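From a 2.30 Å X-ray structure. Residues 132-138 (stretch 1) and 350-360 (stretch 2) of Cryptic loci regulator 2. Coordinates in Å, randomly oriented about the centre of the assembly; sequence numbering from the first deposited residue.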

ATOM      1  N   GLN A 132     -25.504  -5.144   3.334  1.00 99.59           N
ATOM      2  CA  GLN A 132     -24.650  -4.552   2.312  1.00101.14           C
ATOM      3  C   GLN A 132     -25.398  -3.595   1.382  1.00103.14           C
ATOM      4  O   GLN A 132     -26.615  -3.673   1.253  1.00104.34           O
ATOM      5  CB  GLN A 132     -24.021  -5.671   1.483  1.00 20.00           C
ATOM      6  CG  GLN A 132     -23.453  -6.800   2.328  1.00 20.00           C
ATOM      7  CD  GLN A 132     -23.113  -8.038   1.521  1.00 20.00           C
ATOM      8  OE1 GLN A 132     -23.583  -8.208   0.397  1.00 20.00           O
ATOM      9  NE2 GLN A 132     -22.296  -8.912   2.095  1.00 20.00           N
ATOM     10  N   ILE A 133     -24.661  -2.698   0.733  1.00 99.93           N
ATOM     11  CA  ILE A 133     -25.242  -1.739  -0.204  1.00 97.43           C
ATOM     12  C   ILE A 133     -24.632  -1.901  -1.596  1.00 99.23           C
ATOM     13  O   ILE A 133     -23.414  -1.960  -1.733  1.00 96.74           O
ATOM     14  CB  ILE A 133     -25.003  -0.294   0.254  1.00 20.00           C
ATOM     15  CG1 ILE A 133     -25.676  -0.039   1.597  1.00 20.00           C
ATOM     16  CG2 ILE A 133     -25.524   0.687  -0.783  1.00 20.00           C
ATOM     17  CD1 ILE A 133     -25.585   1.399   2.049  1.00 20.00           C
ATOM     18  N   TYR A 134     -25.474  -1.969  -2.625  1.00102.98           N
ATOM     19  CA  TYR A 134     -24.986  -2.113  -4.001  1.00105.52           C
ATOM     20  C   TYR A 134     -24.784  -0.734  -4.606  1.00104.80           C
ATOM     21  O   TYR A 134     -25.576   0.177  -4.386  1.00 93.98           O
ATOM     22  CB  TYR A 134     -25.845  -3.078  -4.790  1.00100.86           C
ATOM     23  CG  TYR A 134     -25.564  -4.478  -4.304  1.00102.01           C
ATOM     24  CD1 TYR A 134     -26.028  -4.903  -3.068  1.00 92.81           C
ATOM     25  CD2 TYR A 134     -24.772  -5.343  -5.036  1.00101.07           C
ATOM     26  CE1 TYR A 134     -25.751  -6.167  -2.599  1.00 97.71           C
ATOM     27  CE2 TYR A 134     -24.492  -6.613  -4.575  1.00105.27           C
ATOM     28  CZ  TYR A 134     -24.983  -7.019  -3.356  1.00107.83           C
ATOM     29  OH  TYR A 134     -24.704  -8.283  -2.895  1.00111.96           O
ATOM     30  N   LEU A 135     -23.686  -0.590  -5.339  1.00101.03           N
ATOM     31  CA  LEU A 135     -23.227   0.712  -5.792  1.00 99.14           C
ATOM     32  C   LEU A 135     -22.419   0.557  -7.069  1.00 92.20           C
ATOM     33  O   LEU A 135     -21.727  -0.446  -7.264  1.00 87.72           O
ATOM     34  CB  LEU A 135     -22.364   1.374  -4.710  1.00 98.86           C
ATOM     35  CG  LEU A 135     -22.793   2.702  -4.086  1.00 89.36           C
ATOM     36  CD1 LEU A 135     -24.241   2.679  -3.616  1.00101.08           C
ATOM     37  CD2 LEU A 135     -21.862   3.002  -2.923  1.00 85.10           C
ATOM     38  N   THR A 136     -22.510   1.561  -7.937  1.00 96.69           N
ATOM     39  CA  THR A 136     -21.646   1.614  -9.107  1.00 92.75           C
ATOM     40  C   THR A 136     -20.225   1.989  -8.695  1.00 84.41           C
ATOM     41  O   THR A 136     -20.008   2.758  -7.754  1.00 81.17           O
ATOM     42  CB  THR A 136     -22.175   2.620 -10.133  1.00 90.35           C
ATOM     43  OG1 THR A 136     -21.242   2.739 -11.214  1.00 85.51           O
ATOM     44  CG2 THR A 136     -22.391   3.993  -9.503  1.00 84.88           C
ATOM     45  N   ASP A 137     -19.250   1.434  -9.414  1.00 84.07           N
ATOM     46  CA  ASP A 137     -17.841   1.661  -9.119  1.00 79.22           C
ATOM     47  C   ASP A 137     -17.231   2.783  -9.949  1.00 84.40           C
ATOM     48  O   ASP A 137     -16.035   3.058  -9.809  1.00 75.15           O
ATOM     49  CB  ASP A 137     -17.041   0.370  -9.329  1.00 86.56           C
ATOM     50  CG  ASP A 137     -17.284  -0.253 -10.690  1.00 91.47           C
ATOM     51  OD1 ASP A 137     -17.706   0.472 -11.613  1.00 95.17           O
ATOM     52  OD2 ASP A 137     -17.048  -1.472 -10.835  1.00 85.83           O
ATOM     53  N   SER A 138     -18.014   3.433 -10.806  1.00 91.32           N
ATOM     54  CA  SER A 138     -17.549   4.596 -11.559  1.00 77.98           C
ATOM     55  C   SER A 138     -17.770   5.821 -10.682  1.00 77.59           C
ATOM     56  O   SER A 138     -18.881   6.348 -10.597  1.00 76.23           O
ATOM     57  CB  SER A 138     -18.284   4.714 -12.888  1.00 85.17           C
ATOM     58  OG  SER A 138     -19.671   4.924 -12.687  1.00 96.04           O
TER
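Stretch 2, residues 350-360: EPKFHDENYSI

Stretch 2 runs alongside stretch 1 as a parallel β-partner, although at least 218 residues separate any two that touch. Strand 353-355 lies next to strand 133-135; their axes come within 4.5 Å, and their N-to-C directions differ by 44°, a signed crossing angle of -44°, so the pairing is parallel but strongly twisted. Backbone angles support the assignment: phi/psi is -121/132 at Ile-133, -90/139 at Tyr-134 and -153/147 at Leu-135, against -113/132 at Phe-353, -133/167 at His-354 and -73/126 at Asp-355. Three bridges fix the register, Ile-133 with Phe-353, Tyr-134 with His-354 and Leu-135 with Asp-355, with CA-CA distances of 4.8, 5.0 and 5.1 Å. The contact buries 675 Å², both sides summed.

At the start of stretch 1, Gln-132 lies beside Lys-352, their CA atoms 4.6 Å apart. Its CB reaches CE1 of His-354 at 3.6 Å, and its OE1 sits over one face of that imidazole.

Ile-133 opens the hydrogen-bond ladder. Its N donates to O of Lys-352 (2.6 Å, 152°), and its O accepts from N of His-354 (2.9 Å, 155°). One residue thus bonds to the two neighbours of its bridge partner, the signature of parallel pairing. The CA of Phe-353 adds a CA-H...O contact to the O of Ile-133 at 3.4 Å. The side chains of Ile-133 and Phe-353 share a face of the sheet, where CD1 of Ile-133 packs 3.9 Å from CE1 of Phe-353.

Tyr-134 turns to the other face, together with His-354. Their rings are near parallel, with planes at 26°, but slid apart: the centroids are 5.9 Å from each other and overlap is slight. The phenol instead lies across the C-terminal part of strand 353-355, its CD2 3.6 Å from O of Asp-355. CA of Glu-356 and OG of Ser-359 lie at its edge, near the ring plane, the latter 3.1 Å from CE2 of Tyr-134. A turn brings Ser-359 into reach, closed within stretch 2 by N of Ser-359 donating to O of Asp-355 at 2.5 Å.

Leu-135 repeats the pattern of Ile-133 two residues on. Its N donates weakly to O of His-354 (2.8 Å, 128°), while its O accepts from N of Glu-356 (2.6 Å, 141°). Although its CA-to-CB bond points away overall, its CD2 comes 3.5 Å from CD1 of Phe-353, so that ring meets both Ile-133 and Leu-135.

Beyond the strand the ladder ends and side chains carry the contact. CB of Thr-136 is 3.6 Å from OE2 of Glu-356. Asp-137 points toward stretch 2 and sets its OD2 only 2.8 Å from OD1 of Asp-355, a close approach of two carboxylates rather than a salt bridge; both carboxylate oxygens of Asp-137 are hydrogen-bonded elsewhere in the structure. Ser-138 makes no contact with stretch 2, but its OG shares a 3.1 Å hydrogen bond with OG1 of Thr-136.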

ATOM      1  N   GLU A 350     -17.876  -5.238   8.553  1.00 64.25           N
ATOM      2  CA  GLU A 350     -17.880  -6.006   7.321  1.00 70.27           C
ATOM      3  C   GLU A 350     -18.053  -5.068   6.126  1.00 64.81           C
ATOM      4  O   GLU A 350     -18.672  -4.008   6.246  1.00 63.19           O
ATOM      5  CB  GLU A 350     -19.007  -7.034   7.338  1.00 75.78           C
ATOM      6  CG  GLU A 350     -18.795  -8.183   8.311  1.00 76.12           C
ATOM      7  CD  GLU A 350     -17.902  -9.274   7.752  1.00 88.00           C
ATOM      8  OE1 GLU A 350     -17.834  -9.421   6.512  1.00 82.97           O
ATOM      9  OE2 GLU A 350     -17.264  -9.990   8.554  1.00 86.30           O
ATOM     10  N   PRO A 351     -17.515  -5.429   4.962  1.00 61.11           N
ATOM     11  CA  PRO A 351     -17.683  -4.572   3.782  1.00 66.81           C
ATOM     12  C   PRO A 351     -19.144  -4.201   3.572  1.00 74.18           C
ATOM     13  O   PRO A 351     -20.024  -5.064   3.530  1.00 77.66           O
ATOM     14  CB  PRO A 351     -17.144  -5.435   2.637  1.00 64.87           C
ATOM     15  CG  PRO A 351     -16.188  -6.370   3.285  1.00 67.23           C
ATOM     16  CD  PRO A 351     -16.725  -6.637   4.661  1.00 63.82           C
ATOM     17  N   LYS A 352     -19.401  -2.899   3.450  1.00 76.47           N
ATOM     18  CA  LYS A 352     -20.760  -2.383   3.347  1.00 74.84           C
ATOM     19  C   LYS A 352     -21.151  -1.990   1.930  1.00 87.43           C
ATOM     20  O   LYS A 352     -22.336  -2.057   1.587  1.00 89.89           O
ATOM     21  CB  LYS A 352     -20.932  -1.167   4.265  1.00 75.85           C
ATOM     22  CG  LYS A 352     -22.381  -0.836   4.598  1.00 85.60           C
ATOM     23  CD  LYS A 352     -22.548   0.614   5.039  1.00 81.17           C
ATOM     24  CE  LYS A 352     -21.659   0.978   6.224  1.00 94.30           C
ATOM     25  NZ  LYS A 352     -22.003   0.224   7.460  1.00 84.61           N
ATOM     26  N   PHE A 353     -20.194  -1.584   1.102  1.00 83.80           N
ATOM     27  CA  PHE A 353     -20.461  -1.138  -0.258  1.00 85.99           C
ATOM     28  C   PHE A 353     -19.851  -2.128  -1.241  1.00 85.95           C
ATOM     29  O   PHE A 353     -18.684  -2.510  -1.100  1.00 80.02           O
ATOM     30  CB  PHE A 353     -19.888   0.261  -0.495  1.00 78.02           C
ATOM     31  CG  PHE A 353     -20.342   1.285   0.508  1.00 75.61           C
ATOM     32  CD1 PHE A 353     -21.603   1.851   0.424  1.00 79.32           C
ATOM     33  CD2 PHE A 353     -19.499   1.692   1.529  1.00 75.21           C
ATOM     34  CE1 PHE A 353     -22.019   2.796   1.343  1.00 79.86           C
ATOM     35  CE2 PHE A 353     -19.909   2.638   2.453  1.00 77.01           C
ATOM     36  CZ  PHE A 353     -21.170   3.191   2.359  1.00 81.89           C
ATOM     37  N   HIS A 354     -20.640  -2.539  -2.233  1.00 87.26           N
ATOM     38  CA  HIS A 354     -20.203  -3.501  -3.233  1.00 80.06           C
ATOM     39  C   HIS A 354     -20.566  -2.994  -4.622  1.00 83.80           C
ATOM     40  O   HIS A 354     -21.346  -2.052  -4.783  1.00 85.19           O
ATOM     41  CB  HIS A 354     -20.832  -4.881  -2.994  1.00 91.91           C
ATOM     42  CG  HIS A 354     -20.520  -5.463  -1.651  1.00 80.51           C
ATOM     43  ND1 HIS A 354     -20.955  -4.893  -0.474  1.00 81.02           N
ATOM     44  CD2 HIS A 354     -19.815  -6.564  -1.298  1.00 84.71           C
ATOM     45  CE1 HIS A 354     -20.531  -5.617   0.547  1.00 89.58           C
ATOM     46  NE2 HIS A 354     -19.837  -6.638   0.074  1.00 90.95           N
ATOM     47  N   ASP A 355     -19.988  -3.639  -5.632  1.00 88.09           N
ATOM     48  CA  ASP A 355     -20.269  -3.279  -7.015  1.00 97.72           C
ATOM     49  C   ASP A 355     -21.666  -3.749  -7.402  1.00100.54           C
ATOM     50  O   ASP A 355     -21.997  -4.931  -7.260  1.00 95.73           O
ATOM     51  CB  ASP A 355     -19.226  -3.898  -7.943  1.00 92.47           C
ATOM     52  CG  ASP A 355     -19.157  -3.207  -9.291  1.00 98.83           C
ATOM     53  OD1 ASP A 355     -19.309  -1.969  -9.335  1.00102.94           O
ATOM     54  OD2 ASP A 355     -18.946  -3.903 -10.306  1.00 95.56           O
ATOM     55  N   GLU A 356     -22.489  -2.821  -7.898  1.00 97.64           N
ATOM     56  CA  GLU A 356     -23.884  -3.148  -8.174  1.00101.72           C
ATOM     57  C   GLU A 356     -24.023  -4.116  -9.343  1.00104.13           C
ATOM     58  O   GLU A 356     -24.988  -4.888  -9.392  1.00 99.16           O
ATOM     59  CB  GLU A 356     -24.684  -1.872  -8.445  1.00 98.35           C
ATOM     60  CG  GLU A 356     -24.345  -1.169  -9.752  1.00106.05           C
ATOM     61  CD  GLU A 356     -25.221   0.045  -9.998  1.00 92.76           C
ATOM     62  OE1 GLU A 356     -26.076   0.347  -9.140  1.00 85.78           O
ATOM     63  OE2 GLU A 356     -25.057   0.697 -11.051  1.00 89.64           O
ATOM     64  N   ASN A 357     -23.083  -4.093 -10.289  1.00106.55           N
ATOM     65  CA  ASN A 357     -23.174  -4.945 -11.467  1.00104.06           C
ATOM     66  C   ASN A 357     -22.421  -6.261 -11.322  1.00101.12           C
ATOM     67  O   ASN A 357     -22.660  -7.181 -12.112  1.00110.96           O
ATOM     68  CB  ASN A 357     -22.648  -4.204 -12.700  1.00108.53           C
ATOM     69  CG  ASN A 357     -23.598  -3.123 -13.181  1.00108.14           C
ATOM     70  OD1 ASN A 357     -24.732  -3.024 -12.713  1.00110.90           O
ATOM     71  ND2 ASN A 357     -23.143  -2.317 -14.132  1.00 99.84           N
ATOM     72  N   TYR A 358     -21.521  -6.378 -10.341  1.00100.91           N
ATOM     73  CA  TYR A 358     -20.735  -7.592 -10.178  1.00104.71           C
ATOM     74  C   TYR A 358     -20.529  -8.005  -8.727  1.00101.99           C
ATOM     75  O   TYR A 358     -19.941  -9.065  -8.489  1.00101.77           O
ATOM     76  CB  TYR A 358     -19.361  -7.430 -10.854  1.00104.14           C
ATOM     77  CG  TYR A 358     -19.417  -7.462 -12.365  1.00109.06           C
ATOM     78  CD1 TYR A 358     -19.800  -6.342 -13.092  1.00107.17           C
ATOM     79  CD2 TYR A 358     -19.082  -8.613 -13.064  1.00100.64           C
ATOM     80  CE1 TYR A 358     -19.852  -6.369 -14.472  1.00105.81           C
ATOM     81  CE2 TYR A 358     -19.128  -8.649 -14.443  1.00108.31           C
ATOM     82  CZ  TYR A 358     -19.515  -7.524 -15.143  1.00110.44           C
ATOM     83  OH  TYR A 358     -19.564  -7.555 -16.518  1.00104.35           O
ATOM     84  N   SER A 359     -20.981  -7.214  -7.756  1.00 99.31           N
ATOM     85  CA  SER A 359     -20.881  -7.566  -6.340  1.00100.22           C
ATOM     86  C   SER A 359     -19.428  -7.656  -5.875  1.00 93.37           C
ATOM     87  O   SER A 359     -19.113  -8.380  -4.927  1.00 94.31           O
ATOM     88  CB  SER A 359     -21.615  -8.877  -6.043  1.00106.29           C
ATOM     89  OG  SER A 359     -23.002  -8.750  -6.296  1.00102.62           O
ATOM     90  N   ILE A 360     -18.533  -6.931  -6.535  1.00100.19           N
ATOM     91  CA  ILE A 360     -17.152  -6.828  -6.048  1.00 94.16           C
ATOM     92  C   ILE A 360     -17.130  -5.930  -4.816  1.00 88.60           C
ATOM     93  O   ILE A 360     -17.781  -4.869  -4.822  1.00 82.49           O
ATOM     94  CB  ILE A 360     -16.240  -6.277  -7.149  1.00 90.85           C
ATOM     95  CG1 ILE A 360     -16.235  -7.211  -8.363  1.00 88.61           C
ATOM     96  CG2 ILE A 360     -14.811  -6.102  -6.638  1.00 83.97           C
ATOM     97  CD1 ILE A 360     -15.658  -6.580  -9.612  1.00 82.16           C
TER